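Local atomic coordinates of iron transport multicopper oxidase FET3 (Saccharomyces cerevisiae, PDB entry 1ZPU), a protein that oxidises ferrous to ferric iron with copper cofactors and molecular oxygen, feeding high-affinity iron uptake through the permease FTR1. Residues V380-N385 with I449-D454. Numbering follows the deposited sequence.
Sequences VEIVLN and IRFKAD. With NAG (2-acetamido-2-deoxy-beta-D-glucopyranose), chain B.
Val380 and Phe451 form a hydrogen-bonded pair of neighbouring antiparallel strands in the third cupredoxin-like domain of this multicopper oxidase. Val380 N donates to Phe451 O at 2.8 Å, and Phe451 N returns a bond to Val380 O. Phe451 CG sits between its backbone N and carbonyl carbon (chi1 69°), with the ring laid against Val380 of the neighbouring strand. Val380 CB stands over one face, offset toward the rim, in a CH-pi contact 4.1 Å from the ring centroid. Val380 CG1 touches CE2 of Phe451 at 3.9 Å. Ile382 CD1 meets the same ring at its edge. His399 also meets this ring, and the side chain of the copper ligand His397 is about 9 Å from that of Phe451. Ile382 and Ile449 make the next hydrogen-bonded pair, with Ile382 CB packed on Ile449 CG1 at 3.6 Å.

Glu381 and Arg450 point to the other face of the sheet. Their salt bridge is buried, and Arg450 NH1 has a weak bond to Tyr311 O. An alanine at Arg450 would probably leave the buried Glu381 carboxylate without its charge partner. Arg450 NE gives OE1 of Glu381 a bond of 2.7 Å. Arg450 NH2 adds a weak one to the same oxygen, 3.1 Å away. This oxygen lies 26° out of the guanidinium plane.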
loop_
_atom_site.group_PDB
_atom_site.type_symbol
_atom_site.label_atom_id
_atom_site.label_comp_id
_atom_site.label_asym_id
_atom_site.label_seq_id
_atom_site.Cartn_x
_atom_site.Cartn_y
_atom_site.Cartn_z
ATOM N N VAL A 380 -8.698 15.774 -10.917
ATOM C CA VAL A 380 -8.758 14.431 -11.498
ATOM C C VAL A 380 -9.720 13.543 -10.717
ATOM O O VAL A 380 -9.743 13.562 -9.492
ATOM C CB VAL A 380 -7.360 13.755 -11.524
ATOM C CG1 VAL A 380 -7.430 12.373 -12.172
ATOM C CG2 VAL A 380 -6.354 14.622 -12.261
ATOM N N GLU A 381 -10.512 12.767 -11.443
ATOM C CA GLU A 381 -11.429 11.818 -10.846
ATOM C C GLU A 381 -11.147 10.427 -11.401
ATOM O O GLU A 381 -11.101 10.229 -12.621
ATOM C CB GLU A 381 -12.872 12.244 -11.119
ATOM C CG GLU A 381 -13.927 11.178 -10.894
ATOM C CD GLU A 381 -15.344 11.715 -11.061
ATOM O OE1 GLU A 381 -15.792 12.503 -10.195
ATOM O OE2 GLU A 381 -16.021 11.349 -12.054
ATOM N N ILE A 382 -10.941 9.473 -10.497
ATOM C CA ILE A 382 -10.776 8.073 -10.869
ATOM C C ILE A 382 -12.064 7.325 -10.556
ATOM O O ILE A 382 -12.525 7.292 -9.423
ATOM C CB ILE A 382 -9.562 7.415 -10.160
ATOM C CG1 ILE A 382 -8.262 7.966 -10.729
ATOM C CG2 ILE A 382 -9.563 5.912 -10.353
ATOM C CD1 ILE A 382 -7.049 7.709 -9.858
ATOM N N VAL A 383 -12.654 6.746 -11.584
ATOM C CA VAL A 383 -13.820 5.896 -11.428
ATOM C C VAL A 383 -13.359 4.453 -11.582
ATOM O O VAL A 383 -12.835 4.062 -12.625
ATOM C CB VAL A 383 -14.922 6.209 -12.479
ATOM C CG1 VAL A 383 -16.130 5.300 -12.279
ATOM C CG2 VAL A 383 -15.339 7.675 -12.410
ATOM N N LEU A 384 -13.549 3.667 -10.532
ATOM C CA LEU A 384 -13.131 2.290 -10.554
ATOM C C LEU A 384 -14.342 1.377 -10.422
ATOM O O LEU A 384 -15.079 1.452 -9.440
ATOM C CB LEU A 384 -12.096 2.041 -9.453
ATOM C CG LEU A 384 -11.413 0.671 -9.402
ATOM C CD1 LEU A 384 -9.953 0.826 -9.082
ATOM C CD2 LEU A 384 -12.070 -0.246 -8.406
ATOM N N ASN A 385 -14.538 0.531 -11.431
ATOM C CA ASN A 385 -15.630 -0.440 -11.468
ATOM C C ASN A 385 -15.124 -1.885 -11.321
ATOM O O ASN A 385 -14.544 -2.446 -12.255
ATOM C CB ASN A 385 -16.407 -0.303 -12.778
ATOM C CG ASN A 385 -16.946 1.090 -12.996
ATOM O OD1 ASN A 385 -17.610 1.653 -12.127
ATOM N ND2 ASN A 385 -16.673 1.654 -14.165
ATOM N N ILE A 449 -12.991 8.471 -6.571
ATOM C CA ILE A 449 -12.093 9.316 -5.805
ATOM C C ILE A 449 -11.718 10.531 -6.623
ATOM O O ILE A 449 -11.708 10.476 -7.852
ATOM C CB ILE A 449 -10.814 8.571 -5.376
ATOM C CG1 ILE A 449 -10.086 7.996 -6.598
ATOM C CG2 ILE A 449 -11.149 7.482 -4.389
ATOM C CD1 ILE A 449 -8.687 7.473 -6.287
ATOM N N ARG A 450 -11.423 11.629 -5.931
ATOM C CA ARG A 450 -11.000 12.872 -6.566
ATOM C C ARG A 450 -9.806 13.480 -5.852
ATOM O O ARG A 450 -9.695 13.403 -4.624
ATOM C CB ARG A 450 -12.145 13.882 -6.598
ATOM C CG ARG A 450 -13.156 13.610 -7.669
ATOM C CD ARG A 450 -14.096 14.767 -7.788
ATOM N NE ARG A 450 -15.401 14.299 -8.226
ATOM C CZ ARG A 450 -16.508 15.026 -8.214
ATOM N NH1 ARG A 450 -16.485 16.281 -7.790
ATOM N NH2 ARG A 450 -17.642 14.489 -8.628
ATOM N N PHE A 451 -8.921 14.087 -6.639
ATOM C CA PHE A 451 -7.752 14.793 -6.120
ATOM C C PHE A 451 -7.287 15.851 -7.111
ATOM O O PHE A 451 -7.590 15.761 -8.295
ATOM C CB PHE A 451 -6.607 13.817 -5.783
ATOM C CG PHE A 451 -5.975 13.165 -6.990
ATOM C CD1 PHE A 451 -4.783 13.649 -7.511
ATOM C CD2 PHE A 451 -6.562 12.059 -7.591
ATOM C CE1 PHE A 451 -4.198 13.047 -8.611
ATOM C CE2 PHE A 451 -5.977 11.449 -8.684
ATOM C CZ PHE A 451 -4.797 11.941 -9.196
ATOM N N LYS A 452 -6.549 16.844 -6.620
ATOM C CA LYS A 452 -5.985 17.901 -7.451
ATOM C C LYS A 452 -4.584 17.516 -7.913
ATOM O O LYS A 452 -3.769 17.072 -7.117
ATOM C CB LYS A 452 -5.924 19.202 -6.652
ATOM C CG LYS A 452 -5.754 20.449 -7.500
ATOM C CD LYS A 452 -5.442 21.644 -6.630
ATOM C CE LYS A 452 -5.433 22.909 -7.439
ATOM N NZ LYS A 452 -5.181 24.064 -6.550
ATOM N N ALA A 453 -4.297 17.686 -9.195
ATOM C CA ALA A 453 -2.946 17.442 -9.688
ATOM C C ALA A 453 -2.046 18.632 -9.349
ATOM O O ALA A 453 -1.762 19.489 -10.189
ATOM C CB ALA A 453 -2.957 17.160 -11.177
ATOM N N ASP A 454 -1.618 18.683 -8.094
ATOM C CA ASP A 454 -0.791 19.775 -7.610
ATOM C C ASP A 454 0.561 19.255 -7.144
ATOM O O ASP A 454 1.274 19.919 -6.398
ATOM C CB ASP A 454 -1.511 20.529 -6.483
ATOM C CG ASP A 454 -1.885 19.628 -5.291
ATOM O OD1 ASP A 454 -2.286 20.189 -4.252
ATOM O OD2 ASP A 454 -1.789 18.382 -5.375
HETATM C C1 NAG B . 3.494 20.238 -3.514
HETATM C C2 NAG B . 2.131 20.164 -2.825
HETATM C C3 NAG B . 1.257 21.374 -3.140
HETATM C C4 NAG B . 2.025 22.679 -2.893
HETATM C C5 NAG B . 3.413 22.604 -3.558
HETATM C C6 NAG B . 4.256 23.839 -3.270
HETATM C C7 NAG B . 1.211 17.990 -2.210
HETATM C C8 NAG B . 0.646 16.691 -2.706
HETATM N N2 NAG B . 1.433 18.930 -3.144
HETATM O O3 NAG B . 0.124 21.323 -2.305
HETATM O O4 NAG B . 1.273 23.816 -3.307
HETATM O O5 NAG B . 4.118 21.448 -3.113
HETATM O O6 NAG B . 4.483 23.927 -1.881
HETATM O O7 NAG B . 1.444 18.141 -1.001
#